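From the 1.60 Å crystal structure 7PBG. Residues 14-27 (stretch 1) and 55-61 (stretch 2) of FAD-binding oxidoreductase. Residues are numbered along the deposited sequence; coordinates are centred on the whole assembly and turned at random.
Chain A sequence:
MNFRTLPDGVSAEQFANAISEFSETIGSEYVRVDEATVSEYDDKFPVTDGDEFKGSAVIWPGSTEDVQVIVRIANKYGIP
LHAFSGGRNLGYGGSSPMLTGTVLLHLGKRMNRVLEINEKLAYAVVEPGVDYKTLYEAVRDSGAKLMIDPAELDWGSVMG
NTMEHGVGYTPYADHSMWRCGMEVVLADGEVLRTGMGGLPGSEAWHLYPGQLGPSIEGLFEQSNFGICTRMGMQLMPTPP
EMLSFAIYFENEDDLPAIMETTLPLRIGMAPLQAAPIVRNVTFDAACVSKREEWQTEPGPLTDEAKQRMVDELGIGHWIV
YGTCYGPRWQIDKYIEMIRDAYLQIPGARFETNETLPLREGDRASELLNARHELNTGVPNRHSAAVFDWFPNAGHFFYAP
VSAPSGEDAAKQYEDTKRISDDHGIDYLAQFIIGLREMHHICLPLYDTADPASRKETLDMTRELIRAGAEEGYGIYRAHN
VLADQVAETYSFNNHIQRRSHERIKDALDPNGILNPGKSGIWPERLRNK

Stretch 1 14-27: QFANAISEFSETIG
Stretch 2 55-61: GSAVIWP

Residues 14-26 form the C-terminal part of an α-helix that packs against a short strand that includes V58 and ends at I59, in the same chain. The two elements run in nearly the same direction, with an angle of 19° between their axes and a closest approach of 11.0 Å. In register, the CA of F15 lies 9.5 Å from the CA of S56, that of I19 8.7 Å from the CA of A57, that of F22 8.2 Å from the CA of I59, and that of I26 6.8 Å from the CA of P61, so the backbones draw together toward their C-terminal ends.

The helix is regular, with phi/psi near -60/-45 through S23 and a drift to -99/-33 at I26. Its i to i-4 hydrogen bonds run from A18 N to Q14 O (3.0 Å) through to G27 N to S23 O (2.8 Å). Two side chains add bonds to carbonyls one turn back: S23 OG donates to I19 O at 2.7 Å (chi1 m), and T25 OG1 donates to E21 O at 2.8 Å (chi1 p). G27 then leaves the helix at phi/psi 114/125, where a CB would be jammed against the preceding carbonyl oxygen. Stretch 2 is extended from A57 (-163/159) through V58 (-130/140) and I59 (-122/138). This conformation alternates its side chains, so A57 and I59 point toward the helix while V58 makes no contact with it.

No hydrogen bond joins the stretches; the contact is mainly apolar and buries 283 Å² in total. F15 (chi1 t, chi2 77°) and I19 (m, m) converge on A57, whose CB lies 4.2 Å from F15 CZ and 4.1 Å from I19 CD1. The I19 CA-to-CB bond points sideways, but the end of its side chain comes nearer to the strand. Farther along, I59 (m, t) spans one helical turn, reaching F22 through its CD1 and I26 (m, m) through its CG2, with I59 CG2 to I26 CG2 at 4.2 Å. The I26 CG2 also lies 4.3 Å from W60 O.

Aromatic geometry distinguishes the two phenylalanines. F22 (chi1 m, chi2 -42°) presents a ring face to I59: the I59 CD1 methyl sits 3.8 Å from the centroid of the F22 ring and 17° off the normal, a CH-pi contact in which the methyl meets the π cloud, with F22 CD2 to I59 CD1 at 3.7 Å. The F15 ring instead meets A57 CB at its edge.

The one polar side chain in direct contact is S56 (chi1 p), whose OG approaches F15 CZ to 3.2 Å and is hydrogen-bonded elsewhere in the structure.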

# COMPACT_ATOMS: atom_id res chain seq x y z
N GLN A 14 -31.02 16.15 25.92
CA GLN A 14 -29.56 15.99 25.71
C GLN A 14 -29.21 16.38 24.27
O GLN A 14 -28.27 17.19 24.09
CB GLN A 14 -29.18 14.55 26.03
CG GLN A 14 -29.07 14.33 27.54
CD GLN A 14 -29.02 12.86 27.87
OE1 GLN A 14 -29.31 12.01 27.04
NE2 GLN A 14 -28.63 12.55 29.11
N PHE A 15 -29.94 15.84 23.30
CA PHE A 15 -29.73 16.12 21.85
C PHE A 15 -29.88 17.62 21.57
O PHE A 15 -29.03 18.22 20.85
CB PHE A 15 -30.70 15.31 20.99
CG PHE A 15 -30.30 15.29 19.54
CD1 PHE A 15 -29.27 14.46 19.13
CD2 PHE A 15 -30.86 16.15 18.62
CE1 PHE A 15 -28.87 14.43 17.80
CE2 PHE A 15 -30.46 16.11 17.28
CZ PHE A 15 -29.45 15.26 16.90
N ALA A 16 -30.95 18.25 22.08
CA ALA A 16 -31.15 19.70 21.89
C ALA A 16 -29.94 20.46 22.47
O ALA A 16 -29.58 21.53 21.93
CB ALA A 16 -32.44 20.17 22.54
N ASN A 17 -29.36 19.96 23.55
CA ASN A 17 -28.24 20.67 24.23
C ASN A 17 -27.01 20.58 23.33
O ASN A 17 -26.37 21.61 23.15
CB ASN A 17 -27.94 20.16 25.64
CG ASN A 17 -28.93 20.66 26.67
OD1 ASN A 17 -29.54 21.71 26.51
ND2 ASN A 17 -29.08 19.90 27.73
N ALA A 18 -26.76 19.41 22.75
CA ALA A 18 -25.65 19.18 21.78
C ALA A 18 -25.85 20.04 20.54
O ALA A 18 -24.88 20.70 20.08
CB ALA A 18 -25.57 17.72 21.43
N ILE A 19 -27.07 20.07 19.99
CA ILE A 19 -27.41 20.91 18.80
C ILE A 19 -27.14 22.38 19.11
O ILE A 19 -26.56 23.10 18.25
CB ILE A 19 -28.87 20.67 18.33
CG1 ILE A 19 -29.09 19.26 17.79
CG2 ILE A 19 -29.31 21.73 17.32
CD1 ILE A 19 -28.37 18.95 16.46
N SER A 20 -27.52 22.85 20.30
CA SER A 20 -27.25 24.25 20.73
C SER A 20 -25.73 24.51 20.77
O SER A 20 -25.30 25.61 20.30
CB SER A 20 -27.95 24.52 22.04
OG SER A 20 -27.47 25.73 22.58
N GLU A 21 -24.91 23.54 21.20
CA GLU A 21 -23.42 23.69 21.25
C GLU A 21 -22.84 23.67 19.82
O GLU A 21 -22.01 24.53 19.51
CB GLU A 21 -22.80 22.61 22.13
CG GLU A 21 -23.11 22.79 23.62
CD GLU A 21 -22.13 22.14 24.57
OE1 GLU A 21 -20.90 22.19 24.30
OE2 GLU A 21 -22.58 21.64 25.62
N PHE A 22 -23.27 22.74 18.96
CA PHE A 22 -22.86 22.73 17.53
C PHE A 22 -23.21 24.08 16.91
O PHE A 22 -22.35 24.72 16.25
CB PHE A 22 -23.58 21.62 16.78
CG PHE A 22 -23.25 20.21 17.20
CD1 PHE A 22 -21.96 19.82 17.48
CD2 PHE A 22 -24.24 19.24 17.22
CE1 PHE A 22 -21.68 18.50 17.80
CE2 PHE A 22 -23.96 17.93 17.54
CZ PHE A 22 -22.67 17.57 17.83
N SER A 23 -24.45 24.55 17.10
CA SER A 23 -24.90 25.85 16.52
C SER A 23 -23.99 26.99 17.02
O SER A 23 -23.56 27.81 16.19
CB SER A 23 -26.35 26.12 16.84
OG SER A 23 -27.14 25.04 16.39
N GLU A 24 -23.76 27.08 18.34
CA GLU A 24 -22.99 28.20 18.95
C GLU A 24 -21.58 28.20 18.36
O GLU A 24 -21.09 29.31 18.03
CB GLU A 24 -22.96 28.14 20.48
N THR A 25 -20.95 27.03 18.16
CA THR A 25 -19.51 26.91 17.81
C THR A 25 -19.29 26.95 16.29
O THR A 25 -18.23 27.45 15.88
CB THR A 25 -18.92 25.65 18.44
OG1 THR A 25 -19.63 24.49 17.99
CG2 THR A 25 -18.95 25.68 19.96
N ILE A 26 -20.17 26.35 15.50
CA ILE A 26 -20.04 26.16 14.02
C ILE A 26 -20.84 27.25 13.31
O ILE A 26 -20.43 27.70 12.22
CB ILE A 26 -20.54 24.75 13.64
CG1 ILE A 26 -19.87 23.71 14.53
CG2 ILE A 26 -20.35 24.43 12.17
CD1 ILE A 26 -18.36 23.84 14.50
N GLY A 27 -21.95 27.67 13.91
CA GLY A 27 -22.88 28.61 13.25
C GLY A 27 -24.21 27.92 13.00
O GLY A 27 -24.22 26.84 12.37
N GLY A 55 -30.34 9.48 9.59
CA GLY A 55 -29.64 10.42 10.47
C GLY A 55 -30.61 11.42 11.10
O GLY A 55 -31.74 11.59 10.58
N SER A 56 -30.16 12.09 12.17
CA SER A 56 -30.97 13.02 13.00
C SER A 56 -30.77 14.44 12.53
O SER A 56 -31.65 15.30 12.79
CB SER A 56 -30.60 12.92 14.43
OG SER A 56 -29.18 13.11 14.60
N ALA A 57 -29.59 14.73 11.99
CA ALA A 57 -29.17 16.11 11.74
C ALA A 57 -28.02 16.03 10.75
O ALA A 57 -27.41 14.95 10.63
CB ALA A 57 -28.76 16.79 13.02
N VAL A 58 -27.79 17.14 10.09
CA VAL A 58 -26.58 17.28 9.25
C VAL A 58 -25.89 18.57 9.60
O VAL A 58 -26.55 19.59 9.81
CB VAL A 58 -26.90 17.14 7.75
CG1 VAL A 58 -27.80 18.24 7.18
CG2 VAL A 58 -25.61 17.07 6.98
N ILE A 59 -24.56 18.50 9.65
CA ILE A 59 -23.71 19.67 9.93
C ILE A 59 -22.76 19.82 8.74
O ILE A 59 -22.21 18.82 8.27
CB ILE A 59 -22.93 19.48 11.24
CG1 ILE A 59 -23.86 19.20 12.42
CG2 ILE A 59 -22.02 20.68 11.47
CD1 ILE A 59 -23.14 18.92 13.73
N TRP A 60 -22.57 21.06 8.34
CA TRP A 60 -21.66 21.47 7.26
C TRP A 60 -20.47 22.17 7.88
O TRP A 60 -20.42 23.39 7.98
CB TRP A 60 -22.43 22.38 6.31
CG TRP A 60 -23.57 21.68 5.65
CD1 TRP A 60 -23.56 20.43 5.11
CD2 TRP A 60 -24.89 22.20 5.44
NE1 TRP A 60 -24.78 20.14 4.56
CE2 TRP A 60 -25.62 21.20 4.74
CE3 TRP A 60 -25.51 23.41 5.75
CZ2 TRP A 60 -26.95 21.37 4.38
CZ3 TRP A 60 -26.83 23.58 5.38
CH2 TRP A 60 -27.52 22.58 4.68
N PRO A 61 -19.45 21.42 8.34
CA PRO A 61 -18.27 22.05 8.86
C PRO A 61 -17.47 22.81 7.80
O PRO A 61 -17.46 22.39 6.65
CB PRO A 61 -17.41 20.92 9.45
CG PRO A 61 -18.11 19.63 9.11
CD PRO A 61 -19.39 19.95 8.36